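Long-range contacts in putative MAR1 (Leishmania donovani, PDB 1X9G), which is of unknown function but belongs to the isochorismatase superfamily and may act as a ribonuclease: residues Asn47-Leu52 against Ser171-Met176; Val135-Asp140 against Cys164-Ser169. All coordinates share one frame; numbering follows the deposited sequence.

Overall arrangement
Contacts 1 and 2 adjoin each other, their centres about 11 Å apart. Strand 164-167 of contact 2 runs almost directly into helix 169-176 of contact 1, and along the chain contact 2 is nested inside the long excursion that contact 1 closes. Contact 2 adds the last parallel strand of this chain's sheet; contact 1 packs the following helix against helix 39-55. The two contacts touch directly: R48 NH1 lies 3.0 Å from S169 OG, a probable hydrogen bond, and I172 CG1 lies 3.5 Å from T167 OG1. Both contacts also touch the second subunit, contact 1 through S171, L174 and Q175, contact 2 through E165, T167 and T168.

Contact 1: Asn47-Leu52 against Ser171-Met176; sequences NRLARL and SILLQM
L173 meets three residues of helix 39-55, and the split of its two methyls decides which residue touches which. CD1 takes the aliphatic part of R48, lying 4.1 Å from R48 CG and equally far from its CD. CD2 goes to the leucines: it is 4.1 Å from L49 CD1 and 3.3 Å from L52 CD2, the latter a doubtfully short separation for two methyls. L52 has CG anti to the backbone N (chi1 178°), which carries the side chain out toward the opposing helix; it slides past L173 in the opposite direction, with the two CD2 methyls meeting. The same L52 CD2 also lies 4.2 Å from M176 SD, so one methyl bridges L173 and the residue three positions on.

R48 contributes apolar length before its charge. Its chain is extended to CD, then turns about the CG-CD bond (chi3 -84°), swinging NE aside and leaving CG and CD beside L173 while the guanidinium reaches S169 through NH1 and, weakly, the carbonyl of L191 through NH2. No hydrogen bond crosses between 47-52 and 171-176, and the contact buries 221 Å² in all. The two short axes run nearly parallel, 17° apart, but 11.8 Å from each other; long side chains span this wide gap. A119 and L122 of the second subunit pack on L174 and on S171, respectively. Helix 185-191 joins helices 39-55 and 169-176 through I188, which touches both L52 and L173, and this apolar three-helix packing lies beside strand 21-26 of the parallel sheet, whose F23 meets L49, L52 and M176.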
loop_
_atom_site.group_PDB
_atom_site.type_symbol
_atom_site.label_atom_id
_atom_site.label_comp_id
_atom_site.label_asym_id
_atom_site.label_seq_id
_atom_site.Cartn_x
_atom_site.Cartn_y
_atom_site.Cartn_z
ATOM N N ASN A 47 17.836 17.761 14.526
ATOM C CA ASN A 47 18.082 18.159 15.936
ATOM C C ASN A 47 17.608 17.102 16.921
ATOM O O ASN A 47 18.416 16.681 17.739
ATOM C CB ASN A 47 17.480 19.526 16.305
ATOM C CG ASN A 47 18.156 20.692 15.577
ATOM O OD1 ASN A 47 19.389 20.740 15.428
ATOM N ND2 ASN A 47 17.338 21.649 15.127
ATOM N N ARG A 48 16.343 16.643 16.814
ATOM C CA ARG A 48 15.799 15.580 17.705
ATOM C C ARG A 48 16.683 14.345 17.872
ATOM O O ARG A 48 16.951 13.931 19.000
ATOM C CB ARG A 48 14.375 15.139 17.319
ATOM C CG ARG A 48 13.829 13.964 18.172
ATOM C CD ARG A 48 12.308 13.643 17.892
ATOM N NE ARG A 48 11.415 14.508 18.679
ATOM C CZ ARG A 48 10.108 14.666 18.467
ATOM N NH1 ARG A 48 9.481 13.994 17.490
ATOM N NH2 ARG A 48 9.404 15.488 19.246
ATOM N N LEU A 49 17.119 13.765 16.753
ATOM C CA LEU A 49 18.031 12.599 16.762
ATOM C C LEU A 49 19.448 12.971 17.212
ATOM O O LEU A 49 20.252 12.082 17.543
ATOM C CB LEU A 49 18.076 11.927 15.369
ATOM C CG LEU A 49 16.912 11.005 14.920
ATOM C CD1 LEU A 49 16.707 9.813 15.870
ATOM C CD2 LEU A 49 15.629 11.755 14.852
ATOM N N ALA A 50 19.757 14.273 17.178
ATOM C CA ALA A 50 21.092 14.757 17.538
ATOM C C ALA A 50 21.164 14.706 19.026
ATOM O O ALA A 50 22.078 14.092 19.567
ATOM C CB ALA A 50 21.351 16.189 17.020
ATOM N N ARG A 51 20.150 15.291 19.672
ATOM C CA ARG A 51 20.043 15.317 21.132
ATOM C C ARG A 51 19.877 13.918 21.709
ATOM O O ARG A 51 20.435 13.604 22.778
ATOM C CB ARG A 51 18.892 16.219 21.587
ATOM C CG ARG A 51 18.905 17.663 20.992
ATOM C CD ARG A 51 20.055 18.512 21.480
ATOM N NE ARG A 51 21.348 18.184 20.884
ATOM C CZ ARG A 51 21.719 18.541 19.648
ATOM N NH1 ARG A 51 20.847 19.173 18.844
ATOM N NH2 ARG A 51 22.947 18.226 19.187
ATOM N N LEU A 52 19.116 13.081 21.009
ATOM C CA LEU A 52 18.958 11.680 21.379
ATOM C C LEU A 52 20.296 10.917 21.439
ATOM O O LEU A 52 20.518 10.122 22.356
ATOM C CB LEU A 52 17.974 10.960 20.424
ATOM C CG LEU A 52 17.800 9.466 20.737
ATOM C CD1 LEU A 52 17.256 9.405 22.138
ATOM C CD2 LEU A 52 16.925 8.664 19.756
ATOM N N SER A 171 7.698 7.680 17.035
ATOM C CA SER A 171 7.651 6.207 17.060
ATOM C C SER A 171 9.018 5.634 17.318
ATOM O O SER A 171 9.166 4.742 18.100
ATOM C CB SER A 171 7.203 5.655 15.704
ATOM O OG SER A 171 6.721 4.326 15.870
ATOM N N ILE A 172 10.014 6.125 16.604
ATOM C CA ILE A 172 11.391 5.645 16.728
ATOM C C ILE A 172 12.052 5.885 18.104
ATOM O O ILE A 172 12.732 4.970 18.602
ATOM C CB ILE A 172 12.268 6.242 15.597
ATOM C CG1 ILE A 172 12.006 5.504 14.278
ATOM C CG2 ILE A 172 13.770 6.140 15.910
ATOM C CD1 ILE A 172 12.726 6.201 13.060
ATOM N N LEU A 173 11.883 7.076 18.714
ATOM C CA LEU A 173 12.431 7.286 20.067
ATOM C C LEU A 173 11.872 6.275 21.074
ATOM O O LEU A 173 12.620 5.644 21.783
ATOM C CB LEU A 173 12.242 8.709 20.608
ATOM C CG LEU A 173 12.808 9.955 19.921
ATOM C CD1 LEU A 173 13.220 11.000 20.953
ATOM C CD2 LEU A 173 13.955 9.710 18.895
ATOM N N LEU A 174 10.561 6.089 21.066
ATOM C CA LEU A 174 9.846 5.114 21.866
ATOM C C LEU A 174 10.194 3.654 21.629
ATOM O O LEU A 174 9.913 2.794 22.474
ATOM C CB LEU A 174 8.353 5.302 21.595
ATOM C CG LEU A 174 7.784 6.636 22.087
ATOM C CD1 LEU A 174 6.257 6.652 22.052
ATOM C CD2 LEU A 174 8.284 6.978 23.531
ATOM N N GLN A 175 10.729 3.346 20.456
ATOM C CA GLN A 175 10.990 1.968 20.101
ATOM C C GLN A 175 12.342 1.587 20.681
ATOM O O GLN A 175 12.565 0.438 21.057
ATOM C CB GLN A 175 10.996 1.790 18.585
ATOM C CG GLN A 175 9.604 1.658 17.890
ATOM C CD GLN A 175 9.751 1.734 16.371
ATOM O OE1 GLN A 175 10.599 1.067 15.810
ATOM N NE2 GLN A 175 8.983 2.596 15.719
ATOM N N MET A 176 13.245 2.551 20.740
ATOM C CA MET A 176 14.542 2.348 21.320
ATOM C C MET A 176 14.566 2.328 22.886
ATOM O O MET A 176 15.464 1.723 23.457
ATOM C CB MET A 176 15.503 3.413 20.776
ATOM C CG MET A 176 15.937 3.205 19.324
ATOM S SD MET A 176 16.788 4.649 18.576
ATOM C CE MET A 176 18.508 4.105 18.696
#

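Contact 2: Val135-Asp140 against Cys164-Ser169; sequences VFLPKD and CEITTS
V135 O and E165 O begin an alternating set of parallel-strand bonds: E165 N donates to V135 O at 2.8 Å, and L137 N to E165 O at 2.9 Å. T167 N then meets L137 O, and K139 N meets T167 O at 3.0 Å, this last donor standing 39° out of the carbonyl plane. P138, paired with T167, has no N-H to give, while the backbone of F136 bonds to A110 and V112 on strand 109-115. The two strands and helix 147-158 between them in the chain form a beta-alpha-beta unit, and strand 164-167 is one outer strand of this chain's parallel sheet. On one face, L137 CD1 fits between C164 SG (3.6 Å) and I166 CG1 (3.9 Å). On the other, E165 OE2 lies at the F136 ring edge, 3.5 Å from CE2, with carboxylate and ring planes 77° apart; E165 OE1 has a long, weak ion pair with R134. Beyond the strands, D140 OD2 accepts from S169 N at 3.3 Å, from above the carboxylate plane, at the start of helix 169-176. S169 OG, which accepts from R48 NH1, also donates to OD2, though that separation is doubtfully short. At the N-cap, T168 OG1 is hydrogen-bonded to D149 OD1 of the second subunit.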
loop_
_atom_site.group_PDB
_atom_site.type_symbol
_atom_site.label_atom_id
_atom_site.label_comp_id
_atom_site.label_asym_id
_atom_site.label_seq_id
_atom_site.Cartn_x
_atom_site.Cartn_y
_atom_site.Cartn_z
ATOM N N VAL A 135 17.180 -0.782 8.098
ATOM C CA VAL A 135 16.958 0.637 7.973
ATOM C C VAL A 135 15.594 1.155 8.465
ATOM O O VAL A 135 14.559 0.516 8.263
ATOM C CB VAL A 135 17.563 1.268 6.644
ATOM C CG1 VAL A 135 18.174 0.260 5.730
ATOM C CG2 VAL A 135 16.629 2.232 5.975
ATOM N N PHE A 136 15.640 2.281 9.182
ATOM C CA PHE A 136 14.486 2.896 9.831
ATOM C C PHE A 136 14.441 4.338 9.475
ATOM O O PHE A 136 15.463 5.025 9.545
ATOM C CB PHE A 136 14.569 2.765 11.351
ATOM C CG PHE A 136 14.745 1.361 11.810
ATOM C CD1 PHE A 136 16.022 0.798 11.871
ATOM C CD2 PHE A 136 13.632 0.582 12.160
ATOM C CE1 PHE A 136 16.181 -0.535 12.297
ATOM C CE2 PHE A 136 13.764 -0.736 12.558
ATOM C CZ PHE A 136 15.047 -1.293 12.646
ATOM N N LEU A 137 13.264 4.811 9.077
ATOM C CA LEU A 137 13.179 6.105 8.434
ATOM C C LEU A 137 12.059 6.891 9.074
ATOM O O LEU A 137 10.945 6.454 9.071
ATOM C CB LEU A 137 12.931 5.915 6.905
ATOM C CG LEU A 137 14.038 5.200 6.108
ATOM C CD1 LEU A 137 13.494 4.121 5.287
ATOM C CD2 LEU A 137 14.807 6.207 5.236
ATOM N N PRO A 138 12.364 8.054 9.665
ATOM C CA PRO A 138 11.248 8.864 10.136
ATOM C C PRO A 138 10.715 9.695 8.988
ATOM O O PRO A 138 11.422 10.622 8.555
ATOM C CB PRO A 138 11.909 9.781 11.163
ATOM C CG PRO A 138 13.317 9.993 10.594
ATOM C CD PRO A 138 13.679 8.671 9.968
ATOM N N LYS A 139 9.506 9.380 8.510
ATOM C CA LYS A 139 8.869 10.105 7.393
ATOM C C LYS A 139 8.738 11.590 7.660
ATOM O O LYS A 139 8.698 12.426 6.750
ATOM C CB LYS A 139 7.480 9.545 7.112
ATOM C CG LYS A 139 6.892 10.092 5.815
ATOM C CD LYS A 139 5.568 9.400 5.498
ATOM C CE LYS A 139 4.605 10.337 4.846
ATOM N NZ LYS A 139 3.808 9.515 3.875
ATOM N N ASP A 140 8.522 11.843 8.929
ATOM C CA ASP A 140 8.813 13.021 9.668
ATOM C C ASP A 140 9.929 13.959 9.180
ATOM O O ASP A 140 9.759 15.185 9.109
ATOM C CB ASP A 140 9.229 12.463 11.047
ATOM C CG ASP A 140 8.504 13.106 12.079
ATOM O OD1 ASP A 140 7.567 13.780 11.640
ATOM O OD2 ASP A 140 8.806 13.011 13.269
ATOM N N CYS A 164 13.446 -2.832 6.045
ATOM C CA CYS A 164 13.239 -1.395 5.923
ATOM C C CYS A 164 11.914 -0.996 6.575
ATOM O O CYS A 164 10.920 -1.638 6.369
ATOM C CB CYS A 164 13.263 -0.997 4.449
ATOM S SG CYS A 164 13.222 0.751 4.164
ATOM N N GLU A 165 11.904 0.050 7.400
ATOM C CA GLU A 165 10.657 0.467 8.068
ATOM C C GLU A 165 10.491 1.942 8.150
ATOM O O GLU A 165 11.388 2.631 8.637
ATOM C CB GLU A 165 10.544 -0.084 9.484
ATOM C CG GLU A 165 10.769 -1.596 9.601
ATOM C CD GLU A 165 10.551 -2.111 11.042
ATOM O OE1 GLU A 165 10.564 -3.346 11.201
ATOM O OE2 GLU A 165 10.396 -1.287 11.992
ATOM N N ILE A 166 9.345 2.425 7.694
ATOM C CA ILE A 166 9.050 3.839 7.700
ATOM C C ILE A 166 8.071 4.109 8.813
ATOM O O ILE A 166 6.957 3.563 8.825
ATOM C CB ILE A 166 8.509 4.326 6.317
ATOM C CG1 ILE A 166 9.549 4.038 5.224
ATOM C CG2 ILE A 166 8.214 5.860 6.299
ATOM C CD1 ILE A 166 9.014 4.261 3.886
ATOM N N THR A 167 8.486 4.917 9.781
ATOM C CA THR A 167 7.551 5.334 10.840
ATOM C C THR A 167 7.726 6.844 10.989
ATOM O O THR A 167 7.635 7.568 10.009
ATOM C CB THR A 167 7.758 4.565 12.183
ATOM O OG1 THR A 167 9.169 4.518 12.493
ATOM C CG2 THR A 167 7.178 3.100 12.130
ATOM N N THR A 168 8.003 7.306 12.206
ATOM C CA THR A 168 8.247 8.701 12.479
ATOM C C THR A 168 9.212 8.747 13.618
ATOM O O THR A 168 9.466 7.734 14.262
ATOM C CB THR A 168 6.955 9.513 12.852
ATOM O OG1 THR A 168 6.271 8.873 13.931
ATOM C CG2 THR A 168 5.986 9.640 11.687
ATOM N N SER A 169 9.736 9.936 13.882
ATOM C CA SER A 169 10.670 10.181 14.992
ATOM C C SER A 169 10.111 9.934 16.383
ATOM O O SER A 169 10.838 9.447 17.235
ATOM C CB SER A 169 11.343 11.565 14.873
ATOM O OG SER A 169 10.427 12.651 15.032
#